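Local coordinates for geranyltranstransferase (Agrobacterium tumefaciens, PDB 2H8O), which probably catalyses the condensation of geranyl diphosphate with isopentenyl diphosphate to give farnesyl diphosphate, at residues A[91-100]-A[313-323]; A[106-117]-A[225-236]. All coordinates share one frame; numbering follows the deposited sequence. Where two conformers were deposited one is given.

Contact 1 of 2, residues A[91-100]-A[313-323]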
loop_
_atom_site.group_PDB
_atom_site.type_symbol
_atom_site.label_atom_id
_atom_site.label_comp_id
_atom_site.label_asym_id
_atom_site.label_seq_id
_atom_site.Cartn_x
_atom_site.Cartn_y
_atom_site.Cartn_z
ATOM N N PHE A 91 5.309 -19.751 -1.199
ATOM C CA PHE A 91 5.420 -21.091 -1.742
ATOM C C PHE A 91 4.546 -21.216 -2.985
ATOM O O PHE A 91 4.976 -21.728 -4.036
ATOM C CB PHE A 91 5.011 -22.135 -0.701
ATOM C CG PHE A 91 4.809 -23.493 -1.267
ATOM C CD1 PHE A 91 5.831 -24.429 -1.270
ATOM C CD2 PHE A 91 3.587 -23.849 -1.823
ATOM C CE1 PHE A 91 5.611 -25.697 -1.813
ATOM C CE2 PHE A 91 3.393 -25.110 -2.363
ATOM C CZ PHE A 91 4.388 -26.014 -2.350
ATOM N N LEU A 92 3.302 -20.744 -2.866
ATOM C CA LEU A 92 2.341 -20.879 -3.954
ATOM C C LEU A 92 2.752 -20.049 -5.177
ATOM O O LEU A 92 2.623 -20.505 -6.330
ATOM C CB LEU A 92 0.925 -20.518 -3.481
ATOM C CG LEU A 92 0.302 -21.504 -2.476
ATOM C CD1 LEU A 92 -0.928 -20.884 -1.804
ATOM C CD2 LEU A 92 -0.050 -22.829 -3.147
ATOM N N VAL A 93 3.270 -18.847 -4.949
ATOM C CA VAL A 93 3.786 -18.026 -6.050
ATOM C C VAL A 93 4.947 -18.738 -6.779
ATOM O O VAL A 93 4.934 -18.936 -8.019
ATOM C CB VAL A 93 4.230 -16.644 -5.576
ATOM C CG1 VAL A 93 4.826 -15.866 -6.758
ATOM C CG2 VAL A 93 3.053 -15.875 -4.941
ATOM N N ILE A 94 5.938 -19.140 -6.001
ATOM C CA ILE A 94 7.121 -19.813 -6.530
ATOM C C ILE A 94 6.719 -21.052 -7.330
ATOM O O ILE A 94 7.230 -21.299 -8.429
ATOM C CB ILE A 94 8.074 -20.193 -5.368
ATOM C CG1 ILE A 94 8.704 -18.920 -4.762
ATOM C CG2 ILE A 94 9.168 -21.166 -5.853
ATOM C CD1 ILE A 94 9.313 -19.114 -3.402
ATOM N N GLU A 95 5.820 -21.855 -6.769
ATOM C CA GLU A 95 5.469 -23.133 -7.410
ATOM C C GLU A 95 4.511 -22.968 -8.602
ATOM O O GLU A 95 4.560 -23.742 -9.548
ATOM C CB GLU A 95 4.982 -24.148 -6.376
ATOM C CG GLU A 95 6.098 -24.544 -5.367
ATOM C CD GLU A 95 7.356 -25.151 -6.048
ATOM O OE1 GLU A 95 7.221 -25.828 -7.101
ATOM O OE2 GLU A 95 8.495 -24.994 -5.520
ATOM N N SER A 96 3.667 -21.940 -8.567
ATOM C CA SER A 96 2.839 -21.602 -9.729
ATOM C C SER A 96 3.740 -21.153 -10.876
ATOM O O SER A 96 3.581 -21.593 -12.026
ATOM C CB SER A 96 1.830 -20.503 -9.393
ATOM O OG SER A 96 1.036 -20.193 -10.528
ATOM N N VAL A 97 4.712 -20.304 -10.554
ATOM C CA VAL A 97 5.675 -19.865 -11.548
ATOM C C VAL A 97 6.428 -21.077 -12.134
ATOM O O VAL A 97 6.575 -21.180 -13.359
ATOM C CB VAL A 97 6.663 -18.828 -10.977
ATOM C CG1 VAL A 97 7.757 -18.521 -11.990
ATOM C CG2 VAL A 97 5.924 -17.519 -10.586
ATOM N N ALA A 98 6.890 -22.002 -11.285
ATOM C CA ALA A 98 7.629 -23.182 -11.750
ATOM C C ALA A 98 6.764 -24.076 -12.639
ATOM O O ALA A 98 7.237 -24.572 -13.680
ATOM C CB ALA A 98 8.149 -23.980 -10.581
ATOM N N LEU A 99 5.514 -24.286 -12.222
ATOM C CA LEU A 99 4.574 -25.095 -12.990
ATOM C C LEU A 99 4.456 -24.619 -14.424
ATOM O O LEU A 99 4.389 -25.449 -15.355
ATOM C CB LEU A 99 3.185 -25.090 -12.350
ATOM C CG LEU A 99 2.101 -25.888 -13.073
ATOM C CD1 LEU A 99 2.338 -27.388 -12.929
ATOM C CD2 LEU A 99 0.728 -25.463 -12.555
ATOM N N LEU A 100 4.422 -23.298 -14.591
ATOM C CA LEU A 100 4.152 -22.640 -15.879
ATOM C C LEU A 100 5.431 -22.177 -16.597
ATOM O O LEU A 100 5.353 -21.496 -17.620
ATOM C CB LEU A 100 3.201 -21.457 -15.656
ATOM C CG LEU A 100 1.853 -21.829 -15.023
ATOM C CD1 LEU A 100 0.932 -20.627 -14.732
ATOM C CD2 LEU A 100 1.146 -22.829 -15.929
ATOM N N LEU A 313 -5.324 -29.161 -12.340
ATOM C CA LEU A 313 -3.935 -29.199 -12.775
ATOM C C LEU A 313 -3.552 -30.476 -13.508
ATOM O O LEU A 313 -2.378 -30.659 -13.852
ATOM C CB LEU A 313 -3.013 -29.018 -11.567
ATOM C CG LEU A 313 -3.180 -27.689 -10.833
ATOM C CD1 LEU A 313 -2.006 -27.479 -9.835
ATOM C CD2 LEU A 313 -3.327 -26.478 -11.779
ATOM N N ALA A 314 -4.534 -31.335 -13.765
ATOM C CA ALA A 314 -4.322 -32.583 -14.488
ATOM C C ALA A 314 -3.546 -32.390 -15.780
ATOM O O ALA A 314 -2.666 -33.205 -16.087
ATOM C CB ALA A 314 -5.666 -33.250 -14.788
ATOM N N PRO A 315 -3.863 -31.337 -16.557
ATOM C CA PRO A 315 -3.184 -31.232 -17.859
ATOM C C PRO A 315 -1.661 -31.076 -17.802
ATOM O O PRO A 315 -0.991 -31.328 -18.806
ATOM C CB PRO A 315 -3.818 -29.984 -18.487
ATOM C CG PRO A 315 -5.126 -29.848 -17.814
ATOM C CD PRO A 315 -4.859 -30.264 -16.393
ATOM N N TYR A 316 -1.121 -30.674 -16.653
ATOM C CA TYR A 316 0.324 -30.497 -16.496
ATOM C C TYR A 316 1.056 -31.764 -16.071
ATOM O O TYR A 316 2.280 -31.742 -15.975
ATOM C CB TYR A 316 0.620 -29.369 -15.497
ATOM C CG TYR A 316 0.000 -28.076 -15.929
ATOM C CD1 TYR A 316 0.636 -27.239 -16.844
ATOM C CD2 TYR A 316 -1.246 -27.700 -15.444
ATOM C CE1 TYR A 316 0.033 -26.048 -17.262
ATOM C CE2 TYR A 316 -1.845 -26.528 -15.854
ATOM C CZ TYR A 316 -1.208 -25.714 -16.768
ATOM O OH TYR A 316 -1.846 -24.554 -17.149
ATOM N N GLY A 317 0.322 -32.851 -15.821
ATOM C CA GLY A 317 0.929 -34.136 -15.472
ATOM C C GLY A 317 1.783 -34.091 -14.218
ATOM O O GLY A 317 1.436 -33.416 -13.250
ATOM N N GLU A 318 2.916 -34.793 -14.252
ATOM C CA GLU A 318 3.785 -34.920 -13.076
ATOM C C GLU A 318 4.275 -33.584 -12.551
ATOM O O GLU A 318 4.608 -33.446 -11.366
ATOM C CB GLU A 318 5.022 -35.768 -13.414
ATOM C CG GLU A 318 4.750 -37.130 -13.997
ATOM C CD GLU A 318 4.167 -38.106 -13.002
ATOM O OE1 GLU A 318 3.685 -37.663 -11.936
ATOM O OE2 GLU A 318 4.206 -39.326 -13.300
ATOM N N LYS A 319 4.367 -32.602 -13.441
ATOM C CA LYS A 319 4.877 -31.295 -13.094
ATOM C C LYS A 319 3.968 -30.579 -12.072
ATOM O O LYS A 319 4.409 -29.657 -11.383
ATOM C CB LYS A 319 5.002 -30.472 -14.370
ATOM C CG LYS A 319 5.795 -29.202 -14.235
ATOM C CD LYS A 319 6.174 -28.637 -15.598
ATOM C CE LYS A 319 4.957 -28.371 -16.475
ATOM N NZ LYS A 319 4.644 -29.518 -17.402
ATOM N N ALA A 320 2.717 -31.019 -11.960
ATOM C CA ALA A 320 1.762 -30.447 -10.994
ATOM C C ALA A 320 1.801 -31.140 -9.617
ATOM O O ALA A 320 1.075 -30.769 -8.712
ATOM C CB ALA A 320 0.332 -30.479 -11.576
ATOM N N ALA A 321 2.666 -32.133 -9.440
ATOM C CA ALA A 321 2.686 -32.927 -8.205
ATOM C C ALA A 321 2.868 -32.098 -6.934
ATOM O O ALA A 321 2.213 -32.364 -5.924
ATOM C CB ALA A 321 3.797 -33.991 -8.270
ATOM N N ILE A 322 3.762 -31.118 -6.992
ATOM C CA ILE A 322 4.048 -30.271 -5.826
ATOM C C ILE A 322 2.845 -29.439 -5.413
ATOM O O ILE A 322 2.513 -29.354 -4.233
ATOM C CB ILE A 322 5.266 -29.359 -6.089
ATOM C CG1 ILE A 322 6.534 -30.217 -6.074
ATOM C CG2 ILE A 322 5.353 -28.251 -5.062
ATOM C CD1 ILE A 322 7.744 -29.502 -6.512
ATOM N N LEU A 323 2.193 -28.810 -6.378
ATOM C CA LEU A 323 0.992 -28.021 -6.068
ATOM C C LEU A 323 -0.170 -28.893 -5.637
ATOM O O LEU A 323 -0.945 -28.505 -4.769
ATOM C CB LEU A 323 0.586 -27.148 -7.242
ATOM C CG LEU A 323 1.424 -25.880 -7.378
ATOM C CD1 LEU A 323 1.151 -25.209 -8.726
ATOM C CD2 LEU A 323 1.193 -24.908 -6.198
#
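In the mainly helical polyprenyl synthetase fold, helix 88-99, from Phe91 to its C-terminal end, packs against the 3-10 segment 314-320 and the start of helix 321-331, which follows. Leu323 is a knob in a hole formed by Leu92, Glu95, Ser96 and Leu99: its CD2 lies 3.9 Å from Leu92 CD2, and its CD1 reaches Leu99 CD2, also at 3.9 Å. With CG anti to the backbone N (chi1 179°), Leu99 sends CD1 to 3.7 Å from Ala320 CA, while CD2 stands over one face of the Tyr316 ring, 4.3 Å from the centroid and 14° off the normal, a CH-pi contact. Leu100 CD2 approaches the same ring near CE1, at 3.7 Å. Nearer the N-terminal end of helix 88-99, Ile322 CG2 meets Phe91 CZ at 3.6 Å and Glu95 OE1 at 3.7 Å. Glu95, its CG beside the backbone N (chi1 -65°), lays that atom over one face of the Phe91 ring. Tyr316 OH is hydrogen-bonded to Glu243. Apolar branches make the join, while OE2 of the buried Glu95 is held from helix 34-57 by a salt bridge with Arg42 and a hydrogen bond with Asn46; the arginine probably favours its charged form.

Contact 2 of 2, residues A[106-117]-A[225-236]; sequences AGLHVGAALECL and LLRFACEAGAII
Ala106 starts the contact by placing CB 4.0 Å from Ile236 CG2. One residue on, the backbone of Gly107 itself takes part, its CA 4.2 Å from Ile236 CD1. Val110 meets that same Ile236 tip to tip: CG2 lies 3.7 Å from CD1 of the isoleucine, while CG1, anti to the backbone N (chi1 176°), also rests near this CD1 and only loosely approaches Phe228 CZ and Ala232 CB. Leu114 follows a turn later and slides past Phe228 in the opposite direction. Its CD1 is 3.8 Å from Phe228 CD2; Leu114 CD2 lies at the edge of the Phe228 ring, in its plane, and touches Ala229 CB at 3.6 Å. Ala232 CB sits over one face of this ring, within the phenylalanine's own helix. Leu117 closes the row with CD2 4.0 Å from Leu225 CD1. Helix 104-125 thus packs on helix 211-237 in the core of the helical fold, roughly antiparallel here at 147°, with axes 10.6 Å apart at closest approach. Leu181 and Leu185 of helix 175-189 add apolar cover to Val110 and Phe228 respectively. Every touching residue is buried and the pairing wholly apolar, so van der Waals packing and the exclusion of water hold this seam.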
loop_
_atom_site.group_PDB
_atom_site.type_symbol
_atom_site.label_atom_id
_atom_site.label_comp_id
_atom_site.label_asym_id
_atom_site.label_seq_id
_atom_site.Cartn_x
_atom_site.Cartn_y
_atom_site.Cartn_z
ATOM N N ALA A 106 11.832 -13.833 -10.641
ATOM C CA ALA A 106 10.624 -12.997 -10.566
ATOM C C ALA A 106 9.620 -13.604 -9.579
ATOM O O ALA A 106 9.019 -12.902 -8.752
ATOM C CB ALA A 106 10.030 -12.836 -11.945
ATOM N N GLY A 107 9.477 -14.923 -9.627
ATOM C CA GLY A 107 8.648 -15.639 -8.649
ATOM C C GLY A 107 9.051 -15.397 -7.204
ATOM O O GLY A 107 8.201 -15.173 -6.335
ATOM N N LEU A 108 10.358 -15.417 -6.952
ATOM C CA LEU A 108 10.880 -15.162 -5.615
ATOM C C LEU A 108 10.576 -13.726 -5.152
ATOM O O LEU A 108 10.160 -13.509 -4.010
ATOM C CB LEU A 108 12.379 -15.438 -5.579
ATOM C CG LEU A 108 13.025 -15.417 -4.207
ATOM C CD1 LEU A 108 12.512 -16.562 -3.342
ATOM C CD2 LEU A 108 14.543 -15.464 -4.339
ATOM N N HIS A 109 10.771 -12.752 -6.043
ATOM C CA HIS A 109 10.507 -11.344 -5.703
ATOM C C HIS A 109 9.032 -11.127 -5.430
ATOM O O HIS A 109 8.670 -10.489 -4.440
ATOM C CB HIS A 109 11.009 -10.424 -6.820
ATOM C CG HIS A 109 12.462 -10.125 -6.697
ATOM N ND1 HIS A 109 13.430 -11.094 -6.845
ATOM C CD2 HIS A 109 13.110 -9.001 -6.329
ATOM C CE1 HIS A 109 14.618 -10.570 -6.601
ATOM N NE2 HIS A 109 14.453 -9.299 -6.288
ATOM N N VAL A 110 8.172 -11.653 -6.308
ATOM C CA VAL A 110 6.712 -11.491 -6.093
ATOM C C VAL A 110 6.242 -12.223 -4.833
ATOM O O VAL A 110 5.422 -11.693 -4.087
ATOM C CB VAL A 110 5.920 -11.914 -7.329
ATOM C CG1 VAL A 110 4.424 -11.845 -7.070
ATOM C CG2 VAL A 110 6.331 -11.024 -8.493
ATOM N N GLY A 111 6.789 -13.411 -4.566
ATOM C CA GLY A 111 6.495 -14.121 -3.319
ATOM C C GLY A 111 6.887 -13.296 -2.103
ATOM O O GLY A 111 6.138 -13.211 -1.130
ATOM N N ALA A 112 8.068 -12.680 -2.146
ATOM C CA ALA A 112 8.517 -11.831 -1.035
ATOM C C ALA A 112 7.573 -10.648 -0.817
ATOM O O ALA A 112 7.250 -10.303 0.303
ATOM C CB ALA A 112 9.958 -11.343 -1.245
ATOM N N ALA A 113 7.173 -10.014 -1.914
ATOM C CA ALA A 113 6.214 -8.918 -1.860
ATOM C C ALA A 113 4.932 -9.357 -1.198
ATOM O O ALA A 113 4.414 -8.676 -0.289
ATOM C CB ALA A 113 5.904 -8.412 -3.241
ATOM N N LEU A 114 4.410 -10.494 -1.650
ATOM C CA LEU A 114 3.157 -11.011 -1.102
ATOM C C LEU A 114 3.293 -11.335 0.385
ATOM O O LEU A 114 2.373 -11.088 1.188
ATOM C CB LEU A 114 2.707 -12.237 -1.888
ATOM C CG LEU A 114 1.421 -12.924 -1.413
ATOM C CD1 LEU A 114 0.226 -11.938 -1.400
ATOM C CD2 LEU A 114 1.124 -14.149 -2.275
ATOM N N GLU A 115 4.451 -11.867 0.768
ATOM C CA GLU A 115 4.701 -12.141 2.169
ATOM C C GLU A 115 4.751 -10.865 3.018
ATOM O O GLU A 115 4.253 -10.837 4.170
ATOM C CB GLU A 115 5.970 -12.987 2.335
ATOM C CG GLU A 115 6.151 -13.574 3.744
ATOM C CD GLU A 115 5.050 -14.524 4.237
ATOM O OE1 GLU A 115 4.191 -14.977 3.452
ATOM O OE2 GLU A 115 5.039 -14.850 5.437
ATOM N N CYS A 116 5.374 -9.807 2.494
ATOM C CA CYS A 116 5.387 -8.533 3.208
ATOM C C CYS A 116 3.954 -8.084 3.466
ATOM O O CYS A 116 3.620 -7.633 4.542
ATOM C CB CYS A 116 6.097 -7.439 2.422
ATOM S SG CYS A 116 7.881 -7.556 2.496
ATOM N N LEU A 117 3.096 -8.216 2.447
ATOM C CA LEU A 117 1.700 -7.792 2.599
ATOM C C LEU A 117 0.986 -8.692 3.630
ATOM O O LEU A 117 0.286 -8.199 4.521
ATOM C CB LEU A 117 1.011 -7.765 1.230
ATOM C CG LEU A 117 -0.297 -6.945 1.192
ATOM C CD1 LEU A 117 -0.556 -6.313 -0.182
ATOM C CD2 LEU A 117 -1.444 -7.779 1.688
ATOM N N LEU A 225 -5.812 -13.536 -1.000
ATOM C CA LEU A 225 -4.341 -13.589 -1.101
ATOM C C LEU A 225 -3.862 -14.936 -1.638
ATOM O O LEU A 225 -2.854 -14.993 -2.323
ATOM C CB LEU A 225 -3.626 -13.316 0.231
ATOM C CG LEU A 225 -3.726 -11.895 0.762
ATOM C CD1 LEU A 225 -2.601 -11.656 1.753
ATOM C CD2 LEU A 225 -3.662 -10.846 -0.347
ATOM N N LEU A 226 -4.586 -16.005 -1.305
ATOM C CA LEU A 226 -4.233 -17.365 -1.792
ATOM C C LEU A 226 -4.574 -17.523 -3.283
ATOM O O LEU A 226 -3.803 -18.097 -4.050
ATOM C CB LEU A 226 -4.859 -18.441 -0.899
ATOM C CG LEU A 226 -4.327 -18.464 0.544
ATOM C CD1 LEU A 226 -5.293 -19.244 1.459
ATOM C CD2 LEU A 226 -2.887 -19.023 0.607
ATOM N N ARG A 227 -5.712 -16.978 -3.695
ATOM C CA ARG A 227 -6.074 -16.845 -5.099
ATOM C C ARG A 227 -4.995 -16.086 -5.881
ATOM O O ARG A 227 -4.491 -16.555 -6.908
ATOM C CB ARG A 227 -7.442 -16.139 -5.202
ATOM C CG ARG A 227 -7.922 -15.881 -6.613
ATOM C CD ARG A 227 -9.097 -14.886 -6.608
ATOM N NE ARG A 227 -8.626 -13.512 -6.416
ATOM C CZ ARG A 227 -9.290 -12.533 -5.808
ATOM N NH1 ARG A 227 -10.471 -12.750 -5.238
ATOM N NH2 ARG A 227 -8.734 -11.330 -5.727
ATOM N N PHE A 228 -4.640 -14.912 -5.372
ATOM C CA PHE A 228 -3.614 -14.096 -5.978
ATOM C C PHE A 228 -2.294 -14.885 -6.086
ATOM O O PHE A 228 -1.614 -14.820 -7.112
ATOM C CB PHE A 228 -3.379 -12.809 -5.180
ATOM C CG PHE A 228 -2.137 -12.080 -5.607
ATOM C CD1 PHE A 228 -2.159 -11.183 -6.668
ATOM C CD2 PHE A 228 -0.930 -12.335 -4.986
ATOM C CE1 PHE A 228 -0.995 -10.561 -7.089
ATOM C CE2 PHE A 228 0.246 -11.717 -5.407
ATOM C CZ PHE A 228 0.217 -10.833 -6.454
ATOM N N ALA A 229 -1.906 -15.599 -5.032
ATOM C CA ALA A 229 -0.609 -16.293 -5.037
ATOM C C ALA A 229 -0.477 -17.234 -6.230
ATOM O O ALA A 229 0.558 -17.322 -6.866
ATOM C CB ALA A 229 -0.430 -17.075 -3.750
ATOM N N CYS A 230 -1.555 -17.934 -6.522
ATOM C CA CYS A 230 -1.574 -18.911 -7.609
ATOM C C CYS A 230 -1.728 -18.250 -8.959
ATOM O O CYS A 230 -1.039 -18.591 -9.901
ATOM C CB CYS A 230 -2.697 -19.892 -7.379
ATOM S SG CYS A 230 -2.407 -20.930 -5.904
ATOM N N GLU A 231 -2.645 -17.293 -9.046
ATOM C CA GLU A 231 -2.851 -16.560 -10.295
ATOM C C GLU A 231 -1.600 -15.794 -10.718
ATOM O O GLU A 231 -1.307 -15.667 -11.908
ATOM C CB GLU A 231 -4.087 -15.641 -10.203
ATOM C CG GLU A 231 -4.471 -14.976 -11.535
ATOM C CD GLU A 231 -5.689 -14.090 -11.449
ATOM O OE1 GLU A 231 -6.274 -13.986 -10.362
ATOM O OE2 GLU A 231 -6.083 -13.522 -12.492
ATOM N N ALA A 232 -0.851 -15.294 -9.731
ATOM C CA ALA A 232 0.385 -14.560 -9.994
ATOM C C ALA A 232 1.385 -15.342 -10.833
ATOM O O ALA A 232 2.118 -14.754 -11.628
ATOM C CB ALA A 232 1.036 -14.129 -8.685
ATOM N N GLY A 233 1.444 -16.656 -10.641
ATOM C CA GLY A 233 2.369 -17.468 -11.418
ATOM C C GLY A 233 2.088 -17.380 -12.907
ATOM O O GLY A 233 3.012 -17.270 -13.729
ATOM N N ALA A 234 0.801 -17.438 -13.260
ATOM C CA ALA A 234 0.356 -17.277 -14.641
ATOM C C ALA A 234 0.665 -15.876 -15.175
ATOM O O ALA A 234 1.128 -15.729 -16.307
ATOM C CB ALA A 234 -1.132 -17.577 -14.757
ATOM N N ILE A 235 0.444 -14.843 -14.364
ATOM C CA ILE A 235 0.775 -13.481 -14.791
ATOM C C ILE A 235 2.289 -13.334 -15.043
ATOM O O ILE A 235 2.732 -12.793 -16.067
ATOM C CB ILE A 235 0.311 -12.439 -13.754
ATOM C CG1 ILE A 235 -1.206 -12.472 -13.642
ATOM C CG2 ILE A 235 0.794 -11.053 -14.153
ATOM C CD1 ILE A 235 -1.719 -11.564 -12.566
ATOM N N ILE A 236 3.085 -13.843 -14.116
ATOM C CA ILE A 236 4.542 -13.788 -14.214
ATOM C C ILE A 236 5.034 -14.589 -15.436
ATOM O O ILE A 236 5.956 -14.174 -16.112
ATOM C CB ILE A 236 5.170 -14.353 -12.934
ATOM C CG1 ILE A 236 4.926 -13.392 -11.745
ATOM C CG2 ILE A 236 6.676 -14.644 -13.140
ATOM C CD1 ILE A 236 5.160 -14.028 -10.352
#

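The centres of contacts 1 and 2 lie 14 Å apart, contact 2 deeper in the chain (about 8 Å from its centre, against about 17 Å). Along the sequence the order is 91-100, 106-117, 225-236, 313-323, so contact 1 brackets contact 2. Helices 88-99 and 104-125 are consecutive, and helix 88-99 also packs on helix 211-237. There Leu100 CD1 lies 3.4 Å from Ala234 CA, and in one of its two modelled conformers Ser96 OG probably bonds to Cys230 O at 2.7 Å. Helix 88-99 thus links the two contacts, joining the central pair of helices to the C-terminal helix 321-331 within one helical bundle.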